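Local coordinates for protein FAD-linked sulfhydryl oxidase ERV1 (Arabidopsis thaliana, PDB 2HJ3) that catalyses FAD-dependent formation of protein disulfides with oxygen as electron acceptor, and helps small cysteine-containing proteins to be imported and folded in the mitochondrial intermembrane space, at residues 61-66 and 82-87; 42-47 and 78-83. All blocks are in the same frame, centred on the assembly; numbering follows the deposited sequence.

Contact 1. Residues 61-66 and 82-87; sequences KEILRS and CHVHNT. With FAD (flavin-adenine dinucleotide), chain K; SO4 (sulfate ion), chain F.
In the four-helix bundle of the FAD-binding ERV/ALR domain, I63, in the last turn of helix 54-66, packs on V84 and T87 of helix 74-91. The join is apolar and small. I63 meets V84 with its short branch: CG2 lies 3.8 Å from V84 CG2. The long branch takes the next turn of the partner helix. I63 CD1 reaches T87 CG2 tip to tip at 3.7 Å, so T87 turns its methyl, not its hydroxyl, to the contact. CG1 of I63 stands beside its own backbone N, while CG2 is anti to it. This splits the two branches between V84 and T87, one helical turn apart.

The other side of helix 74-91 holds the cofactor. H85 points away from I63. Its CG is anti to the backbone N (chi1 -166°), and the ring runs out beside the adenine. One ring face has FAD N7A 3.4 Å above its plane, offset toward the rim. H85 NE2 donates to the FAD phosphate oxygen O1A at 2.6 Å, with an N-H...O angle of 155°. The other ring nitrogen, ND1, is hydrogen-bonded to H22 NE2, and W18 stacks on the ring. The imidazole is therefore fixed at both nitrogens. The adenine amino group FAD N6A gives a weak bond to C82 O at 3.1 Å. C82 itself is tied to C99 by a disulfide.

A sulfate, probably from the crystallisation liquor, sits by the same helix. H83 ND1 donates to sulfate O3 at 2.9 Å, at 160°, with the ion at the ring edge. N86 accepts a bond from F97 N on OD1, while its ND2 donates to the same sulfate O3, also at 2.9 Å.

Contact 2. Residues 42-47 and 78-83; sequences ELMTIL and SQWLCH. With FAD (flavin-adenine dinucleotide), chain K; SO4 (sulfate ion), chain F.
The W80 indole takes M44 CE at the edge of its six-membered ring, in the ring plane. The methyl is 3.4 Å from W80 CH2 and 3.5 Å from W80 CZ3. One face of the indole carries V84 from the next turn of the same helix, with V84 CG2 3.5 Å from W80 CE2. The sulfur of M44 is also at the edge: SD lies 5.2 Å from the centroid of the six-membered ring, 78° off its normal. This is a Met-aromatic contact of the edge type.

M44 and W80 come from opposite directions to meet between their helices. Their backbones stay well apart, and the long side chains fill the distance. The M44 chain bends at both chi2 (-42°) and chi3 (-70°). The bends bring CE against the indole. CG, nearer the backbone, also touches the ring edge, 3.8 Å from W80 CH2. M44 CE has a second apolar neighbour in L81 CD1, at 4.1 Å. At the far end of the indole, W80 NE1 is hydrogen-bonded to N67 O, which satisfies this buried donor and fixes the turn of the ring. With an alanine at M44, the W80 edge and L81 CD1 would probably lose their shared methyl neighbour, opening a gap between the two helices.

The contact lies in the core of the bundle, between helix 34-50 and helix 74-91. Helix 54-66 closes it on one side, with F60 and L64 on M44 and L64 also on W80. Helix 10-27 brings L21 and H22 to L81. L43 and I46 take helix 34-50 to the dimer interface, where they pack on L43 and I46 of the second subunit.

Both contacts use helix 74-91, but at different depths. Contact 2 is core: all three touching residues are buried. Contact 1 is only partly buried but carries C82, H85 and N86 of the FAD pocket; contact 2 holds only C82. Both junctions are apolar. Contact 1 joins beta-branched side chains through their methyl groups, whereas contact 2 spans a wider gap with a sulfur chain and an indole. The segments' bonds to FAD and the shared sulfate come from residues flanking the touching side chains. L64 of helix 54-66 links the two: its CD1 lies 3.6 Å from W80 CZ2 and its CD2 3.4 Å from M44 O. Helices 34-50 and 54-66, consecutive in the chain, pack on the same third helix.

Contact 1. Residues 61-66 and 82-87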
loop_
_atom_site.group_PDB
_atom_site.type_symbol
_atom_site.label_atom_id
_atom_site.label_comp_id
_atom_site.label_asym_id
_atom_site.label_seq_id
_atom_site.Cartn_x
_atom_site.Cartn_y
_atom_site.Cartn_z
ATOM N N LYS A 61 -13.219 0.437 -6.598
ATOM C CA LYS A 61 -14.027 -0.775 -6.497
ATOM C C LYS A 61 -14.708 -1.035 -7.849
ATOM O O LYS A 61 -14.676 -2.150 -8.367
ATOM C CB LYS A 61 -15.068 -0.591 -5.392
ATOM C CG LYS A 61 -15.516 -1.861 -4.699
ATOM C CD LYS A 61 -16.157 -1.508 -3.358
ATOM C CE LYS A 61 -16.311 -2.723 -2.463
ATOM N NZ LYS A 61 -16.650 -2.342 -1.056
ATOM N N GLU A 62 -15.315 0.008 -8.414
ATOM C CA GLU A 62 -15.982 -0.082 -9.714
ATOM C C GLU A 62 -14.975 -0.503 -10.774
ATOM O O GLU A 62 -15.174 -1.494 -11.475
ATOM C CB GLU A 62 -16.572 1.274 -10.106
ATOM C CG GLU A 62 -17.723 1.749 -9.240
ATOM C CD GLU A 62 -17.982 3.240 -9.391
ATOM O OE1 GLU A 62 -17.991 3.735 -10.544
ATOM O OE2 GLU A 62 -18.183 3.914 -8.356
ATOM N N ILE A 63 -13.888 0.260 -10.882
ATOM C CA ILE A 63 -12.841 -0.030 -11.851
ATOM C C ILE A 63 -12.357 -1.465 -11.717
ATOM O O ILE A 63 -12.162 -2.161 -12.710
ATOM C CB ILE A 63 -11.649 0.922 -11.671
ATOM C CG1 ILE A 63 -12.086 2.350 -11.986
ATOM C CG2 ILE A 63 -10.502 0.504 -12.572
ATOM C CD1 ILE A 63 -11.083 3.385 -11.597
ATOM N N LEU A 64 -12.174 -1.908 -10.481
ATOM C CA LEU A 64 -11.705 -3.263 -10.223
ATOM C C LEU A 64 -12.744 -4.301 -10.682
ATOM O O LEU A 64 -12.392 -5.346 -11.230
ATOM C CB LEU A 64 -11.402 -3.412 -8.729
ATOM C CG LEU A 64 -10.530 -4.588 -8.295
ATOM C CD1 LEU A 64 -9.203 -4.541 -9.045
ATOM C CD2 LEU A 64 -10.299 -4.527 -6.792
ATOM N N ARG A 65 -14.024 -4.004 -10.468
ATOM C CA ARG A 65 -15.101 -4.910 -10.874
ATOM C C ARG A 65 -15.043 -5.194 -12.370
ATOM O O ARG A 65 -14.967 -6.346 -12.792
ATOM C CB ARG A 65 -16.469 -4.305 -10.555
ATOM C CG ARG A 65 -16.760 -4.103 -9.079
ATOM C CD ARG A 65 -16.898 -5.425 -8.354
ATOM N NE ARG A 65 -17.369 -5.259 -6.981
ATOM C CZ ARG A 65 -17.532 -6.262 -6.124
ATOM N NH1 ARG A 65 -17.260 -7.507 -6.496
ATOM N NH2 ARG A 65 -17.971 -6.021 -4.897
ATOM N N SER A 66 -15.075 -4.128 -13.163
ATOM C CA SER A 66 -15.049 -4.235 -14.616
ATOM C C SER A 66 -13.680 -4.501 -15.239
ATOM O O SER A 66 -13.610 -4.918 -16.389
ATOM C CB SER A 66 -15.631 -2.971 -15.234
ATOM O OG SER A 66 -14.862 -1.851 -14.843
ATOM N N CYS A 82 -1.385 0.892 -14.804
ATOM C CA CYS A 82 -1.307 2.165 -15.513
ATOM C C CYS A 82 -2.665 2.522 -16.102
ATOM O O CYS A 82 -3.068 3.693 -16.100
ATOM C CB CYS A 82 -0.254 2.085 -16.620
ATOM S SG CYS A 82 -0.182 3.527 -17.735
ATOM N N HIS A 83 -3.385 1.512 -16.593
ATOM C CA HIS A 83 -4.708 1.750 -17.178
ATOM C C HIS A 83 -5.672 2.158 -16.087
ATOM O O HIS A 83 -6.524 3.027 -16.279
ATOM C CB HIS A 83 -5.235 0.495 -17.888
ATOM C CG HIS A 83 -4.430 0.101 -19.085
ATOM N ND1 HIS A 83 -4.234 0.943 -20.158
ATOM C CD2 HIS A 83 -3.705 -1.012 -19.345
ATOM C CE1 HIS A 83 -3.412 0.373 -21.020
ATOM N NE2 HIS A 83 -3.075 -0.813 -20.550
ATOM N N VAL A 84 -5.538 1.520 -14.933
ATOM C CA VAL A 84 -6.397 1.839 -13.810
ATOM C C VAL A 84 -6.132 3.280 -13.406
ATOM O O VAL A 84 -7.058 4.069 -13.255
ATOM C CB VAL A 84 -6.130 0.885 -12.632
ATOM C CG1 VAL A 84 -6.651 1.488 -11.328
ATOM C CG2 VAL A 84 -6.809 -0.451 -12.912
ATOM N N HIS A 85 -4.860 3.630 -13.260
ATOM C CA HIS A 85 -4.502 4.991 -12.883
ATOM C C HIS A 85 -5.044 5.991 -13.915
ATOM O O HIS A 85 -5.469 7.090 -13.556
ATOM C CB HIS A 85 -2.983 5.114 -12.762
ATOM C CG HIS A 85 -2.525 6.358 -12.066
ATOM N ND1 HIS A 85 -1.209 6.569 -11.712
ATOM C CD2 HIS A 85 -3.207 7.448 -11.644
ATOM C CE1 HIS A 85 -1.102 7.734 -11.097
ATOM N NE2 HIS A 85 -2.300 8.287 -11.042
ATOM N N ASN A 86 -5.046 5.616 -15.191
ATOM C CA ASN A 86 -5.559 6.527 -16.221
ATOM C C ASN A 86 -7.062 6.776 -16.122
ATOM O O ASN A 86 -7.529 7.881 -16.383
ATOM C CB ASN A 86 -5.207 6.028 -17.624
ATOM C CG ASN A 86 -3.805 6.402 -18.022
ATOM O OD1 ASN A 86 -3.310 7.449 -17.626
ATOM N ND2 ASN A 86 -3.163 5.566 -18.819
ATOM N N THR A 87 -7.823 5.755 -15.746
ATOM C CA THR A 87 -9.259 5.929 -15.603
ATOM C C THR A 87 -9.510 7.000 -14.543
ATOM O O THR A 87 -10.421 7.816 -14.675
ATOM C CB THR A 87 -9.922 4.618 -15.180
ATOM O OG1 THR A 87 -9.684 3.628 -16.189
ATOM C CG2 THR A 87 -11.413 4.804 -14.992
HETATM P PA FAD K . -1.047 11.112 -9.494
HETATM O O1A FAD K . -2.249 10.731 -10.289
HETATM O O2A FAD K . -0.972 11.108 -8.003
HETATM O O5B FAD K . 0.439 10.783 -9.838
HETATM C C5B FAD K . 1.593 10.023 -9.526
HETATM C C4B FAD K . 2.569 10.598 -10.529
HETATM O O4B FAD K . 2.836 9.293 -11.106
HETATM C C3B FAD K . 2.492 11.592 -11.723
HETATM O O3B FAD K . 2.859 12.928 -11.381
HETATM C C2B FAD K . 3.252 10.911 -12.774
HETATM O O2B FAD K . 4.640 11.026 -12.698
HETATM C C1B FAD K . 2.825 9.458 -12.530
HETATM N N9A FAD K . 1.730 8.845 -13.221
HETATM C C8A FAD K . 0.515 9.338 -13.755
HETATM N N7A FAD K . -0.285 8.539 -14.396
HETATM C C5A FAD K . 0.385 7.324 -14.324
HETATM C C6A FAD K . 0.156 6.029 -14.832
HETATM N N6A FAD K . -0.929 5.832 -15.609
HETATM N N1A FAD K . 1.108 5.049 -14.579
HETATM C C2A FAD K . 2.281 5.239 -13.923
HETATM N N3A FAD K . 2.471 6.531 -13.386
HETATM C C4A FAD K . 1.497 7.536 -13.649
HETATM N N1 FAD K . -8.829 11.215 -6.248
HETATM C C2 FAD K . -10.083 11.774 -6.416
HETATM O O2 FAD K . -10.302 12.997 -6.319
HETATM N N3 FAD K . -11.021 10.804 -6.727
HETATM C C4 FAD K . -10.749 9.421 -6.869
HETATM O O4 FAD K . -11.816 8.745 -7.046
HETATM C C4X FAD K . -9.466 8.926 -6.703
HETATM N N5 FAD K . -9.097 7.536 -6.699
HETATM C C5X FAD K . -7.833 6.988 -6.378
HETATM C C6 FAD K . -7.638 5.591 -6.317
HETATM C C7 FAD K . -6.358 5.087 -5.936
HETATM C C7M FAD K . -6.225 3.561 -5.819
HETATM C C8 FAD K . -5.268 5.968 -5.650
HETATM C C8M FAD K . -3.819 5.643 -5.308
HETATM C C9 FAD K . -5.501 7.349 -5.704
HETATM C C9A FAD K . -6.754 7.941 -6.005
HETATM N N10 FAD K . -7.225 9.345 -6.140
HETATM C C10 FAD K . -8.468 9.887 -6.360
HETATM C "C1'" FAD K . -6.204 10.338 -6.146
HETATM C "C2'" FAD K . -5.573 10.757 -7.433
HETATM O "O2'" FAD K . -5.590 9.640 -8.380
HETATM C "C3'" FAD K . -4.322 11.572 -7.310
HETATM O "O3'" FAD K . -3.309 10.746 -6.762
HETATM C "C4'" FAD K . -4.198 13.035 -6.916
HETATM O "O4'" FAD K . -5.265 13.796 -7.547
HETATM C "C5'" FAD K . -2.963 13.738 -7.310
HETATM O "O5'" FAD K . -2.683 13.829 -8.710
HETATM P P FAD K . -1.233 14.096 -9.229
HETATM O O1P FAD K . -1.718 14.889 -10.354
HETATM O O2P FAD K . -0.242 14.606 -8.253
HETATM O O3P FAD K . -0.830 12.652 -9.835
HETATM S S SO4 F . -5.573 4.229 -21.235
HETATM O O1 SO4 F . -6.475 3.243 -21.851
HETATM O O2 SO4 F . -6.315 5.476 -20.981
HETATM O O3 SO4 F . -5.049 3.690 -19.965
HETATM O O4 SO4 F . -4.447 4.504 -22.146
#

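Contact 2. Residues 42-47 and 78-83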
loop_
_atom_site.group_PDB
_atom_site.type_symbol
_atom_site.label_atom_id
_atom_site.label_comp_id
_atom_site.label_asym_id
_atom_site.label_seq_id
_atom_site.Cartn_x
_atom_site.Cartn_y
_atom_site.Cartn_z
ATOM N N GLU A 42 -5.162 -9.982 -4.087
ATOM C CA GLU A 42 -5.768 -9.749 -2.781
ATOM C C GLU A 42 -5.505 -8.310 -2.338
ATOM O O GLU A 42 -6.365 -7.660 -1.738
ATOM C CB GLU A 42 -5.211 -10.745 -1.759
ATOM C CG GLU A 42 -5.809 -10.639 -0.348
ATOM C CD GLU A 42 -7.342 -10.692 -0.323
ATOM O OE1 GLU A 42 -7.933 -11.420 -1.151
ATOM O OE2 GLU A 42 -7.954 -10.020 0.540
ATOM N N LEU A 43 -4.315 -7.814 -2.653
ATOM C CA LEU A 43 -3.934 -6.449 -2.309
ATOM C C LEU A 43 -4.885 -5.447 -2.959
ATOM O O LEU A 43 -5.331 -4.498 -2.317
ATOM C CB LEU A 43 -2.496 -6.178 -2.764
ATOM C CG LEU A 43 -2.019 -4.723 -2.695
ATOM C CD1 LEU A 43 -2.067 -4.222 -1.260
ATOM C CD2 LEU A 43 -0.610 -4.619 -3.246
ATOM N N MET A 44 -5.209 -5.660 -4.230
ATOM C CA MET A 44 -6.117 -4.748 -4.922
ATOM C C MET A 44 -7.519 -4.807 -4.317
ATOM O O MET A 44 -8.183 -3.782 -4.172
ATOM C CB MET A 44 -6.191 -5.073 -6.416
ATOM C CG MET A 44 -4.864 -5.069 -7.142
ATOM S SD MET A 44 -3.772 -3.714 -6.674
ATOM C CE MET A 44 -4.574 -2.402 -7.356
ATOM N N THR A 45 -7.969 -6.007 -3.972
ATOM C CA THR A 45 -9.289 -6.179 -3.363
ATOM C C THR A 45 -9.324 -5.447 -2.034
ATOM O O THR A 45 -10.276 -4.734 -1.731
ATOM C CB THR A 45 -9.597 -7.656 -3.092
ATOM O OG1 THR A 45 -9.595 -8.376 -4.329
ATOM C CG2 THR A 45 -10.956 -7.804 -2.415
ATOM N N ILE A 46 -8.280 -5.638 -1.235
ATOM C CA ILE A 46 -8.199 -4.969 0.053
ATOM C C ILE A 46 -8.267 -3.459 -0.154
ATOM O O ILE A 46 -9.030 -2.775 0.523
ATOM C CB ILE A 46 -6.906 -5.368 0.806
ATOM C CG1 ILE A 46 -6.984 -6.856 1.183
ATOM C CG2 ILE A 46 -6.725 -4.501 2.051
ATOM C CD1 ILE A 46 -5.775 -7.380 1.901
ATOM N N LEU A 47 -7.495 -2.938 -1.102
ATOM C CA LEU A 47 -7.527 -1.499 -1.387
ATOM C C LEU A 47 -8.916 -1.027 -1.804
ATOM O O LEU A 47 -9.336 0.075 -1.448
ATOM C CB LEU A 47 -6.544 -1.131 -2.504
ATOM C CG LEU A 47 -5.056 -1.048 -2.177
ATOM C CD1 LEU A 47 -4.283 -0.774 -3.450
ATOM C CD2 LEU A 47 -4.805 0.051 -1.166
ATOM N N SER A 78 2.033 -4.162 -14.624
ATOM C CA SER A 78 2.473 -2.780 -14.832
ATOM C C SER A 78 1.469 -2.040 -15.695
ATOM O O SER A 78 1.048 -0.933 -15.366
ATOM C CB SER A 78 3.808 -2.730 -15.566
ATOM O OG SER A 78 4.787 -3.496 -14.917
ATOM N N GLN A 79 1.105 -2.656 -16.817
ATOM C CA GLN A 79 0.160 -2.053 -17.753
ATOM C C GLN A 79 -1.190 -1.863 -17.089
ATOM O O GLN A 79 -1.731 -0.756 -17.060
ATOM C CB GLN A 79 0.002 -2.937 -18.990
ATOM C CG GLN A 79 1.279 -3.120 -19.797
ATOM C CD GLN A 79 1.747 -1.829 -20.431
ATOM O OE1 GLN A 79 2.943 -1.532 -20.439
ATOM N NE2 GLN A 79 0.808 -1.056 -20.979
ATOM N N TRP A 80 -1.731 -2.949 -16.546
ATOM C CA TRP A 80 -3.024 -2.897 -15.888
ATOM C C TRP A 80 -3.091 -1.753 -14.878
ATOM O O TRP A 80 -4.044 -0.971 -14.871
ATOM C CB TRP A 80 -3.310 -4.222 -15.175
ATOM C CG TRP A 80 -4.589 -4.186 -14.402
ATOM C CD1 TRP A 80 -5.850 -4.316 -14.898
ATOM C CD2 TRP A 80 -4.734 -3.914 -13.005
ATOM N NE1 TRP A 80 -6.780 -4.137 -13.897
ATOM C CE2 TRP A 80 -6.120 -3.887 -12.724
ATOM C CE3 TRP A 80 -3.827 -3.688 -11.963
ATOM C CZ2 TRP A 80 -6.622 -3.642 -11.444
ATOM C CZ3 TRP A 80 -4.323 -3.443 -10.690
ATOM C CH2 TRP A 80 -5.711 -3.423 -10.442
ATOM N N LEU A 81 -2.075 -1.652 -14.027
ATOM C CA LEU A 81 -2.043 -0.607 -13.005
ATOM C C LEU A 81 -2.015 0.784 -13.637
ATOM O O LEU A 81 -2.556 1.736 -13.084
ATOM C CB LEU A 81 -0.824 -0.801 -12.098
ATOM C CG LEU A 81 -0.845 -0.099 -10.739
ATOM C CD1 LEU A 81 -2.125 -0.433 -9.982
ATOM C CD2 LEU A 81 0.368 -0.541 -9.947
ATOM N N CYS A 82 -1.385 0.892 -14.804
ATOM C CA CYS A 82 -1.307 2.165 -15.513
ATOM C C CYS A 82 -2.665 2.522 -16.102
ATOM O O CYS A 82 -3.068 3.693 -16.100
ATOM C CB CYS A 82 -0.254 2.085 -16.620
ATOM S SG CYS A 82 -0.182 3.527 -17.735
ATOM N N HIS A 83 -3.385 1.512 -16.593
ATOM C CA HIS A 83 -4.708 1.750 -17.178
ATOM C C HIS A 83 -5.672 2.158 -16.087
ATOM O O HIS A 83 -6.524 3.027 -16.279
ATOM C CB HIS A 83 -5.235 0.495 -17.888
ATOM C CG HIS A 83 -4.430 0.101 -19.085
ATOM N ND1 HIS A 83 -4.234 0.943 -20.158
ATOM C CD2 HIS A 83 -3.705 -1.012 -19.345
ATOM C CE1 HIS A 83 -3.412 0.373 -21.020
ATOM N NE2 HIS A 83 -3.075 -0.813 -20.550
HETATM P PA FAD K . -1.047 11.112 -9.494
HETATM O O1A FAD K . -2.249 10.731 -10.289
HETATM O O2A FAD K . -0.972 11.108 -8.003
HETATM O O5B FAD K . 0.439 10.783 -9.838
HETATM C C5B FAD K . 1.593 10.023 -9.526
HETATM C C4B FAD K . 2.569 10.598 -10.529
HETATM O O4B FAD K . 2.836 9.293 -11.106
HETATM C C3B FAD K . 2.492 11.592 -11.723
HETATM O O3B FAD K . 2.859 12.928 -11.381
HETATM C C2B FAD K . 3.252 10.911 -12.774
HETATM O O2B FAD K . 4.640 11.026 -12.698
HETATM C C1B FAD K . 2.825 9.458 -12.530
HETATM N N9A FAD K . 1.730 8.845 -13.221
HETATM C C8A FAD K . 0.515 9.338 -13.755
HETATM N N7A FAD K . -0.285 8.539 -14.396
HETATM C C5A FAD K . 0.385 7.324 -14.324
HETATM C C6A FAD K . 0.156 6.029 -14.832
HETATM N N6A FAD K . -0.929 5.832 -15.609
HETATM N N1A FAD K . 1.108 5.049 -14.579
HETATM C C2A FAD K . 2.281 5.239 -13.923
HETATM N N3A FAD K . 2.471 6.531 -13.386
HETATM C C4A FAD K . 1.497 7.536 -13.649
HETATM N N1 FAD K . -8.829 11.215 -6.248
HETATM C C2 FAD K . -10.083 11.774 -6.416
HETATM O O2 FAD K . -10.302 12.997 -6.319
HETATM N N3 FAD K . -11.021 10.804 -6.727
HETATM C C4 FAD K . -10.749 9.421 -6.869
HETATM O O4 FAD K . -11.816 8.745 -7.046
HETATM C C4X FAD K . -9.466 8.926 -6.703
HETATM N N5 FAD K . -9.097 7.536 -6.699
HETATM C C5X FAD K . -7.833 6.988 -6.378
HETATM C C6 FAD K . -7.638 5.591 -6.317
HETATM C C7 FAD K . -6.358 5.087 -5.936
HETATM C C7M FAD K . -6.225 3.561 -5.819
HETATM C C8 FAD K . -5.268 5.968 -5.650
HETATM C C8M FAD K . -3.819 5.643 -5.308
HETATM C C9 FAD K . -5.501 7.349 -5.704
HETATM C C9A FAD K . -6.754 7.941 -6.005
HETATM N N10 FAD K . -7.225 9.345 -6.140
HETATM C C10 FAD K . -8.468 9.887 -6.360
HETATM C "C1'" FAD K . -6.204 10.338 -6.146
HETATM C "C2'" FAD K . -5.573 10.757 -7.433
HETATM O "O2'" FAD K . -5.590 9.640 -8.380
HETATM C "C3'" FAD K . -4.322 11.572 -7.310
HETATM O "O3'" FAD K . -3.309 10.746 -6.762
HETATM C "C4'" FAD K . -4.198 13.035 -6.916
HETATM O "O4'" FAD K . -5.265 13.796 -7.547
HETATM C "C5'" FAD K . -2.963 13.738 -7.310
HETATM O "O5'" FAD K . -2.683 13.829 -8.710
HETATM P P FAD K . -1.233 14.096 -9.229
HETATM O O1P FAD K . -1.718 14.889 -10.354
HETATM O O2P FAD K . -0.242 14.606 -8.253
HETATM O O3P FAD K . -0.830 12.652 -9.835
HETATM S S SO4 F . -5.573 4.229 -21.235
HETATM O O1 SO4 F . -6.475 3.243 -21.851
HETATM O O2 SO4 F . -6.315 5.476 -20.981
HETATM O O3 SO4 F . -5.049 3.690 -19.965
HETATM O O4 SO4 F . -4.447 4.504 -22.146
#